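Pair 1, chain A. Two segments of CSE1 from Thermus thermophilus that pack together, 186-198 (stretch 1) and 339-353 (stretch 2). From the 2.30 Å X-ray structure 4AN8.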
# COMPACT_ATOMS: atom_id res chain seq x y z
N VAL A 186 -1.72 7.36 -5.78
CA VAL A 186 -1.72 5.97 -5.33
C VAL A 186 -3.09 5.50 -4.87
O VAL A 186 -3.19 4.62 -4.05
CB VAL A 186 -0.62 5.68 -4.26
CG1 VAL A 186 0.76 5.62 -4.93
CG2 VAL A 186 -0.66 6.72 -3.13
N ALA A 187 -4.14 6.08 -5.44
CA ALA A 187 -5.50 5.62 -5.17
C ALA A 187 -5.71 4.12 -5.40
O ALA A 187 -6.43 3.46 -4.62
CB ALA A 187 -6.50 6.42 -5.99
N ARG A 188 -5.09 3.58 -6.45
CA ARG A 188 -5.35 2.21 -6.91
C ARG A 188 -4.32 1.15 -6.50
O ARG A 188 -4.69 0.02 -6.21
CB ARG A 188 -5.48 2.16 -8.45
CG ARG A 188 -6.39 3.21 -9.07
CD ARG A 188 -7.79 3.10 -8.49
NE ARG A 188 -8.62 4.24 -8.86
CZ ARG A 188 -9.93 4.33 -8.62
NH1 ARG A 188 -10.59 3.35 -8.01
NH2 ARG A 188 -10.57 5.41 -8.99
N PRO A 189 -3.01 1.49 -6.54
CA PRO A 189 -2.08 0.37 -6.46
C PRO A 189 -1.81 -0.02 -5.04
O PRO A 189 -1.99 0.78 -4.11
CB PRO A 189 -0.79 0.94 -7.08
CG PRO A 189 -0.90 2.41 -6.85
CD PRO A 189 -2.36 2.75 -6.91
N ALA A 190 -1.37 -1.26 -4.88
CA ALA A 190 -0.90 -1.75 -3.60
C ALA A 190 0.50 -1.20 -3.36
O ALA A 190 1.32 -1.22 -4.26
CB ALA A 190 -0.88 -3.27 -3.64
N LEU A 191 0.77 -0.72 -2.16
CA LEU A 191 2.09 -0.16 -1.87
C LEU A 191 3.00 -1.14 -1.12
O LEU A 191 2.59 -1.69 -0.09
CB LEU A 191 1.95 1.14 -1.08
CG LEU A 191 1.10 2.19 -1.82
CD1 LEU A 191 1.01 3.48 -0.98
CD2 LEU A 191 1.65 2.48 -3.22
N PHE A 192 4.21 -1.34 -1.63
CA PHE A 192 5.19 -2.20 -0.97
C PHE A 192 6.08 -1.42 -0.02
O PHE A 192 6.85 -0.53 -0.44
CB PHE A 192 6.04 -2.98 -1.98
CG PHE A 192 5.26 -3.99 -2.75
CD1 PHE A 192 4.38 -3.60 -3.74
CD2 PHE A 192 5.39 -5.34 -2.47
CE1 PHE A 192 3.66 -4.53 -4.46
CE2 PHE A 192 4.65 -6.30 -3.18
CZ PHE A 192 3.79 -5.89 -4.18
N LEU A 193 5.99 -1.76 1.26
CA LEU A 193 6.77 -1.07 2.28
C LEU A 193 7.58 -2.03 3.13
O LEU A 193 7.12 -2.48 4.18
CB LEU A 193 5.85 -0.23 3.18
CG LEU A 193 6.60 0.54 4.26
CD1 LEU A 193 6.99 1.93 3.73
CD2 LEU A 193 5.76 0.64 5.54
N PRO A 194 8.80 -2.36 2.69
CA PRO A 194 9.68 -3.18 3.53
C PRO A 194 9.86 -2.51 4.88
O PRO A 194 9.86 -1.28 4.99
CB PRO A 194 10.99 -3.17 2.76
CG PRO A 194 10.58 -2.98 1.36
CD PRO A 194 9.42 -2.02 1.40
N THR A 195 10.02 -3.33 5.92
CA THR A 195 9.96 -2.84 7.28
C THR A 195 11.05 -3.51 8.10
O THR A 195 11.27 -4.73 7.97
CB THR A 195 8.56 -3.10 7.87
OG1 THR A 195 7.64 -2.13 7.33
CG2 THR A 195 8.56 -2.98 9.36
N GLY A 196 11.74 -2.72 8.91
CA GLY A 196 12.81 -3.24 9.74
C GLY A 196 12.39 -3.27 11.18
O GLY A 196 11.19 -3.31 11.47
N GLN A 197 13.34 -3.19 12.10
CA GLN A 197 13.03 -3.35 13.52
C GLN A 197 12.85 -2.01 14.23
O GLN A 197 12.39 -1.95 15.36
CB GLN A 197 14.08 -4.20 14.24
CG GLN A 197 14.02 -5.66 13.86
CD GLN A 197 14.28 -6.58 15.04
OE1 GLN A 197 15.43 -6.88 15.36
NE2 GLN A 197 13.21 -7.03 15.70
N ASN A 198 13.23 -0.93 13.55
CA ASN A 198 12.90 0.40 14.03
C ASN A 198 12.64 1.27 12.83
O ASN A 198 12.83 0.85 11.69
CB ASN A 198 14.00 0.98 14.93
CG ASN A 198 15.36 0.94 14.28
OD1 ASN A 198 15.56 1.43 13.17
ND2 ASN A 198 16.32 0.36 14.97
N GLY A 339 19.58 -8.46 10.24
CA GLY A 339 18.46 -7.99 11.04
C GLY A 339 17.14 -8.62 10.63
O GLY A 339 17.07 -9.37 9.64
N ARG A 340 16.09 -8.32 11.39
CA ARG A 340 14.75 -8.84 11.11
C ARG A 340 13.95 -7.91 10.18
O ARG A 340 13.54 -6.82 10.57
CB ARG A 340 14.02 -9.11 12.43
CG ARG A 340 14.92 -9.79 13.45
CD ARG A 340 14.16 -10.35 14.64
NE ARG A 340 15.05 -11.09 15.53
CZ ARG A 340 14.65 -11.83 16.56
NH1 ARG A 340 13.35 -11.93 16.84
NH2 ARG A 340 15.54 -12.47 17.30
N ILE A 341 13.74 -8.36 8.95
CA ILE A 341 13.13 -7.52 7.94
C ILE A 341 11.82 -8.11 7.39
O ILE A 341 11.80 -9.25 6.94
CB ILE A 341 14.16 -7.24 6.82
CG1 ILE A 341 15.32 -6.41 7.40
CG2 ILE A 341 13.52 -6.53 5.62
CD1 ILE A 341 16.56 -6.31 6.50
N THR A 342 10.73 -7.34 7.44
CA THR A 342 9.46 -7.84 6.89
C THR A 342 8.96 -7.00 5.72
O THR A 342 9.55 -5.98 5.37
CB THR A 342 8.35 -7.94 7.94
OG1 THR A 342 7.88 -6.63 8.27
CG2 THR A 342 8.81 -8.63 9.18
N LEU A 343 7.86 -7.43 5.12
CA LEU A 343 7.23 -6.66 4.04
C LEU A 343 5.80 -6.30 4.40
O LEU A 343 4.97 -7.20 4.63
CB LEU A 343 7.23 -7.46 2.75
CG LEU A 343 6.59 -6.90 1.48
CD1 LEU A 343 7.31 -5.64 0.96
CD2 LEU A 343 6.54 -8.00 0.40
N ARG A 344 5.51 -5.01 4.47
CA ARG A 344 4.12 -4.58 4.62
C ARG A 344 3.52 -4.18 3.29
O ARG A 344 4.16 -3.50 2.49
CB ARG A 344 4.02 -3.45 5.62
CG ARG A 344 4.54 -3.82 6.96
CD ARG A 344 4.11 -2.81 7.96
NE ARG A 344 4.20 -3.36 9.30
CZ ARG A 344 3.46 -2.93 10.32
NH1 ARG A 344 2.58 -1.95 10.12
NH2 ARG A 344 3.60 -3.48 11.52
N VAL A 345 2.30 -4.62 3.03
CA VAL A 345 1.57 -4.14 1.86
C VAL A 345 0.42 -3.27 2.35
O VAL A 345 -0.36 -3.69 3.20
CB VAL A 345 1.04 -5.27 0.98
CG1 VAL A 345 0.32 -4.67 -0.24
CG2 VAL A 345 2.20 -6.19 0.54
N LEU A 346 0.35 -2.05 1.83
CA LEU A 346 -0.67 -1.07 2.23
C LEU A 346 -1.41 -0.54 1.00
O LEU A 346 -0.80 -0.28 -0.03
CB LEU A 346 -0.01 0.12 2.94
CG LEU A 346 1.00 -0.21 4.04
CD1 LEU A 346 1.73 1.06 4.51
CD2 LEU A 346 0.33 -0.94 5.20
N GLY A 347 -2.72 -0.37 1.11
CA GLY A 347 -3.50 0.17 0.01
C GLY A 347 -5.01 0.07 0.20
O GLY A 347 -5.48 -0.38 1.24
N GLN A 348 -5.77 0.49 -0.81
CA GLN A 348 -7.23 0.46 -0.76
C GLN A 348 -7.71 -0.60 -1.71
O GLN A 348 -7.10 -0.80 -2.75
CB GLN A 348 -7.84 1.78 -1.29
CG GLN A 348 -7.16 2.99 -0.88
CD GLN A 348 -7.94 4.24 -1.23
OE1 GLN A 348 -8.59 4.82 -0.37
NE2 GLN A 348 -7.81 4.70 -2.47
N VAL A 349 -8.82 -1.24 -1.37
CA VAL A 349 -9.53 -2.02 -2.36
C VAL A 349 -10.56 -1.07 -2.95
O VAL A 349 -11.37 -0.50 -2.22
CB VAL A 349 -10.27 -3.21 -1.74
CG1 VAL A 349 -10.87 -4.09 -2.86
CG2 VAL A 349 -9.33 -4.00 -0.87
N SER A 350 -10.52 -0.87 -4.26
CA SER A 350 -11.39 0.16 -4.79
C SER A 350 -12.18 -0.31 -5.99
O SER A 350 -11.92 -1.36 -6.56
CB SER A 350 -10.61 1.43 -5.14
OG SER A 350 -9.85 1.26 -6.31
N ASP A 351 -13.14 0.52 -6.37
CA ASP A 351 -14.02 0.23 -7.48
C ASP A 351 -14.53 1.57 -7.99
O ASP A 351 -15.45 2.16 -7.40
CB ASP A 351 -15.17 -0.63 -6.98
CG ASP A 351 -16.14 -0.95 -8.06
OD1 ASP A 351 -15.72 -0.96 -9.24
OD2 ASP A 351 -17.32 -1.18 -7.72
N GLN A 352 -13.90 2.07 -9.05
CA GLN A 352 -14.20 3.42 -9.52
C GLN A 352 -14.11 4.38 -8.32
O GLN A 352 -13.16 4.30 -7.53
CB GLN A 352 -15.60 3.48 -10.14
CG GLN A 352 -16.00 2.26 -10.98
CD GLN A 352 -15.55 2.32 -12.44
OE1 GLN A 352 -14.59 3.02 -12.79
NE2 GLN A 352 -16.24 1.58 -13.30
N ALA A 353 -15.10 5.25 -8.18
CA ALA A 353 -15.08 6.25 -7.11
C ALA A 353 -15.28 5.64 -5.72
O ALA A 353 -15.16 6.33 -4.70
CB ALA A 353 -16.14 7.35 -7.37
O HOH W 1 -4.31 1.77 -2.83
O HOH W 2 -7.57 0.17 -5.62
O HOH W 3 -4.67 -1.44 -3.80

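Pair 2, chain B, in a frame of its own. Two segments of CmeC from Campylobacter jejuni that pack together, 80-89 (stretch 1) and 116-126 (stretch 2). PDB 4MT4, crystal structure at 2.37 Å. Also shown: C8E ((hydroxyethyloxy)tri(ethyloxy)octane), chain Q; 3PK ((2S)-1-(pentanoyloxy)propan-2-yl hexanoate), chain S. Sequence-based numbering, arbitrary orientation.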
# COMPACT_ATOMS: atom_id res chain seq x y z
N SER B 80 -30.37 17.75 -2.38
CA SER B 80 -30.09 19.03 -1.74
C SER B 80 -30.44 20.23 -2.62
O SER B 80 -30.33 21.38 -2.20
CB SER B 80 -28.62 19.10 -1.33
OG SER B 80 -28.31 18.08 -0.40
N LEU B 81 -30.87 19.95 -3.85
CA LEU B 81 -31.30 20.99 -4.78
C LEU B 81 -32.79 21.27 -4.64
O LEU B 81 -33.33 22.16 -5.30
CB LEU B 81 -30.98 20.58 -6.22
CG LEU B 81 -29.53 20.21 -6.54
CD1 LEU B 81 -29.41 19.73 -7.98
CD2 LEU B 81 -28.60 21.39 -6.29
N LEU B 82 -33.45 20.50 -3.78
CA LEU B 82 -34.91 20.56 -3.67
C LEU B 82 -35.35 20.83 -2.23
O LEU B 82 -34.65 20.47 -1.29
CB LEU B 82 -35.52 19.25 -4.17
CG LEU B 82 -35.22 18.87 -5.63
CD1 LEU B 82 -35.53 17.41 -5.88
CD2 LEU B 82 -36.01 19.76 -6.57
N PRO B 83 -36.51 21.47 -2.06
CA PRO B 83 -37.05 21.76 -0.72
C PRO B 83 -37.42 20.50 0.05
O PRO B 83 -38.00 19.58 -0.52
CB PRO B 83 -38.30 22.60 -1.02
CG PRO B 83 -38.68 22.23 -2.41
CD PRO B 83 -37.39 21.99 -3.12
N LYS B 84 -37.08 20.48 1.33
CA LYS B 84 -37.36 19.33 2.18
C LYS B 84 -38.65 19.52 2.97
O LYS B 84 -38.94 20.62 3.44
CB LYS B 84 -36.19 19.08 3.14
CG LYS B 84 -34.86 18.87 2.44
CD LYS B 84 -34.90 17.65 1.54
CE LYS B 84 -33.59 17.47 0.78
NZ LYS B 84 -32.42 17.37 1.69
N PHE B 85 -39.43 18.45 3.10
CA PHE B 85 -40.67 18.51 3.86
C PHE B 85 -40.65 17.53 5.02
O PHE B 85 -40.35 16.34 4.85
CB PHE B 85 -41.87 18.22 2.95
CG PHE B 85 -42.09 19.27 1.90
CD1 PHE B 85 -42.82 20.41 2.19
CD2 PHE B 85 -41.59 19.11 0.62
CE1 PHE B 85 -43.03 21.38 1.22
CE2 PHE B 85 -41.79 20.07 -0.35
CZ PHE B 85 -42.51 21.21 -0.05
N ASP B 86 -40.97 18.03 6.21
CA ASP B 86 -40.97 17.21 7.42
C ASP B 86 -42.22 17.44 8.26
O ASP B 86 -42.79 18.53 8.26
CB ASP B 86 -39.72 17.48 8.26
CG ASP B 86 -38.44 17.14 7.53
OD1 ASP B 86 -37.92 18.01 6.80
OD2 ASP B 86 -37.94 16.01 7.69
N GLY B 87 -42.64 16.40 8.97
CA GLY B 87 -43.75 16.50 9.90
C GLY B 87 -43.23 16.63 11.31
O GLY B 87 -42.17 16.10 11.63
N SER B 88 -43.96 17.35 12.15
CA SER B 88 -43.54 17.56 13.53
C SER B 88 -44.72 17.64 14.49
O SER B 88 -45.79 18.12 14.14
CB SER B 88 -42.69 18.83 13.64
OG SER B 88 -43.47 19.98 13.36
N ALA B 89 -44.49 17.17 15.71
CA ALA B 89 -45.48 17.26 16.78
C ALA B 89 -44.76 17.36 18.11
O ALA B 89 -43.83 16.61 18.38
CB ALA B 89 -46.41 16.06 16.75
N MET B 116 -48.14 20.97 16.05
CA MET B 116 -48.31 19.91 15.06
C MET B 116 -48.49 20.51 13.67
O MET B 116 -49.34 21.37 13.47
CB MET B 116 -49.51 19.03 15.40
CG MET B 116 -49.81 17.97 14.35
SD MET B 116 -51.41 17.17 14.57
CE MET B 116 -51.25 16.51 16.22
N GLY B 117 -47.69 20.06 12.71
CA GLY B 117 -47.82 20.54 11.34
C GLY B 117 -46.71 20.13 10.39
O GLY B 117 -45.77 19.42 10.77
N LEU B 118 -46.82 20.57 9.14
CA LEU B 118 -45.79 20.30 8.13
C LEU B 118 -44.73 21.39 8.13
O LEU B 118 -45.03 22.56 8.36
CB LEU B 118 -46.41 20.19 6.73
CG LEU B 118 -47.39 19.05 6.43
CD1 LEU B 118 -47.05 17.79 7.22
CD2 LEU B 118 -48.83 19.49 6.69
N ASN B 119 -43.49 21.01 7.86
CA ASN B 119 -42.39 21.96 7.84
C ASN B 119 -41.70 22.05 6.48
O ASN B 119 -41.45 21.04 5.83
CB ASN B 119 -41.35 21.61 8.91
CG ASN B 119 -41.93 21.66 10.31
OD1 ASN B 119 -42.25 20.63 10.90
ND2 ASN B 119 -42.06 22.87 10.85
N LEU B 120 -41.41 23.28 6.06
CA LEU B 120 -40.66 23.51 4.83
C LEU B 120 -39.27 24.02 5.15
O LEU B 120 -39.10 24.93 5.96
CB LEU B 120 -41.39 24.52 3.93
CG LEU B 120 -40.57 25.11 2.78
CD1 LEU B 120 -40.39 24.09 1.67
CD2 LEU B 120 -41.21 26.39 2.25
N SER B 121 -38.26 23.42 4.53
CA SER B 121 -36.89 23.89 4.66
C SER B 121 -36.20 23.84 3.30
O SER B 121 -36.06 22.77 2.70
CB SER B 121 -36.12 23.06 5.69
OG SER B 121 -36.08 21.69 5.31
N TYR B 122 -35.77 25.00 2.82
CA TYR B 122 -35.16 25.10 1.50
C TYR B 122 -34.01 26.09 1.48
O TYR B 122 -34.18 27.26 1.83
CB TYR B 122 -36.21 25.50 0.45
CG TYR B 122 -35.74 25.36 -0.98
CD1 TYR B 122 -34.72 24.48 -1.32
CD2 TYR B 122 -36.31 26.12 -1.99
CE1 TYR B 122 -34.30 24.35 -2.63
CE2 TYR B 122 -35.89 26.00 -3.30
CZ TYR B 122 -34.88 25.12 -3.61
OH TYR B 122 -34.46 24.99 -4.92
N GLU B 123 -32.83 25.62 1.08
CA GLU B 123 -31.67 26.48 0.95
C GLU B 123 -31.56 27.00 -0.48
O GLU B 123 -31.30 26.23 -1.40
CB GLU B 123 -30.40 25.73 1.35
CG GLU B 123 -29.38 26.58 2.10
CD GLU B 123 -29.84 26.94 3.50
OE1 GLU B 123 -30.67 26.19 4.07
OE2 GLU B 123 -29.38 27.97 4.03
N ILE B 124 -31.77 28.30 -0.66
CA ILE B 124 -31.74 28.90 -1.99
C ILE B 124 -30.32 28.90 -2.55
O ILE B 124 -29.42 29.56 -2.01
CB ILE B 124 -32.28 30.34 -1.97
CG1 ILE B 124 -33.66 30.37 -1.29
CG2 ILE B 124 -32.37 30.89 -3.38
CD1 ILE B 124 -34.69 29.49 -1.97
N ASP B 125 -30.12 28.15 -3.63
CA ASP B 125 -28.79 27.96 -4.20
C ASP B 125 -28.41 29.11 -5.12
O ASP B 125 -28.23 28.92 -6.32
CB ASP B 125 -28.74 26.63 -4.96
CG ASP B 125 -27.32 26.15 -5.21
OD1 ASP B 125 -26.43 26.47 -4.39
OD2 ASP B 125 -27.10 25.46 -6.22
N LEU B 126 -28.28 30.30 -4.55
CA LEU B 126 -27.96 31.50 -5.31
C LEU B 126 -26.60 31.43 -6.00
O LEU B 126 -26.43 31.97 -7.09
CB LEU B 126 -27.99 32.73 -4.39
CG LEU B 126 -29.32 33.12 -3.75
CD1 LEU B 126 -29.12 34.20 -2.70
CD2 LEU B 126 -30.30 33.58 -4.82
C1 C8E Q . -55.48 28.53 5.17
C2 C8E Q . -54.68 27.27 5.17
C3 C8E Q . -55.41 25.98 5.32
C4 C8E Q . -55.18 25.21 6.58
C5 C8E Q . -55.17 23.72 6.48
C6 C8E Q . -54.75 22.95 7.68
C7 C8E Q . -54.04 21.66 7.48
C8 C8E Q . -53.21 21.16 8.61
O9 C8E Q . -52.16 20.31 8.33
C10 C8E Q . -51.32 19.93 9.35
C11 C8E Q . -50.93 18.50 9.44
O12 C8E Q . -50.03 18.15 10.43
C13 C8E Q . -49.11 17.14 10.19
C14 C8E Q . -48.82 16.21 11.32
O15 C8E Q . -47.50 15.89 11.57
C16 C8E Q . -47.16 14.57 11.75
C17 C8E Q . -45.99 14.27 12.62
O18 C8E Q . -45.79 12.96 13.02
C19 C8E Q . -46.07 11.92 12.15
C20 C8E Q . -47.25 11.05 12.45
O21 C8E Q . -47.75 10.26 11.44
CA1 3PK S . -31.99 30.61 -7.66
OA1 3PK S . -32.79 29.76 -7.36
CA2 3PK S . -32.34 31.98 -7.27
CA3 3PK S . -33.79 32.29 -7.13
CA4 3PK S . -34.12 33.62 -6.56
CA5 3PK S . -34.47 33.71 -5.12
CB1 3PK S . -30.20 33.44 -9.70
OB1 3PK S . -30.19 33.83 -10.84
CB2 3PK S . -31.41 32.74 -9.23
CG1 3PK S . -29.96 30.54 -8.87
OG1 3PK S . -31.32 30.48 -8.83
CG2 3PK S . -29.45 31.44 -9.90
OG2 3PK S . -29.16 32.67 -9.44
CG3 3PK S . -28.23 30.86 -10.58
O HOH W 4 -30.59 24.49 -3.05
O HOH W 5 -38.45 20.56 6.44

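Both pairs are two-stranded antiparallel ladders, with angles between the strand directions of 150° in pair 1 and 153° in pair 2, and 14 central residues superpose with an RMSD of 0.6 Å. The hydrogen-bonded register is the same. Leu A191 faces Leu A346 as Lys B84 faces Ser B121, and the reciprocal bonds measure 2.7 Å from Leu A191 N to Leu A346 O and 3.0 Å from Leu A346 N to Leu A191 O, against 2.9 Å from Lys B84 N to Ser B121 O and 3.1 Å from Ser B121 N to Lys B84 O. Leu A193 with Arg A344 matches Asp B86 with Asn B119, and Thr A195 with Thr A342 matches Ser B88 with Gly B117.

The face bearing these residues differs in chemistry. In pair 1 it begins apolar, with Leu A193 CD2 4.2 Å from Leu A346 CD1. The matched Asp B86 and Ser B121 are polar and share a water, 2.6 Å from Asp B86 OD1 and 2.9 Å from Ser B121 OG. Farther along, Thr A195 and Ser B88 nearly coincide but use their hydroxyls differently. Thr A195 OG1 donates to Leu A193 O in its own strand (3.2 Å) and lies 3.6 Å from Arg A344 CG, whereas Ser B88 OG crosses the ladder to donate to Asn B119 OD1 at 2.8 Å. Opposite Ser B88, Gly B117 contributes no side chain where pair 1 has Thr A342.

On the other face, Phe A192 and Phe B85 match, both with chi1 in m. Phe A192 CD2 meets Leu A343 CD1 at 3.9 Å, at the ring edge; Phe B85 CE1 instead meets Leu B120 CD1 at 3.8 Å, the residue matched to Val A345. Leu A343 also packs against Pro A194, with CD1 4.2 Å from CD. The matched Gly B87 offers no such ring, and the detergent C8E lies alongside, its C11 3.6 Å from Leu B118 CD2.

Beyond the shared ladder, Ala A190 CB touches Val A345 CG1 at 3.9 Å, while the bulkier Pro B83 reaches both Leu B120 CD1 (CB, 3.7 Å) and the Tyr B122 ring, whose face its CD overlies 3.9 Å from the centroid. Tyr B122 matches Gly A347, so pair 2 places an aromatic ring where pair 1 has no side chain. Pair 1 secures this end with polar groups: Gln A348 NE2 donates to Ala A187 O (2.8 Å), and Arg A188 NH1 donates to Ser A350 OG and Gln A352 O, each at 2.8 Å.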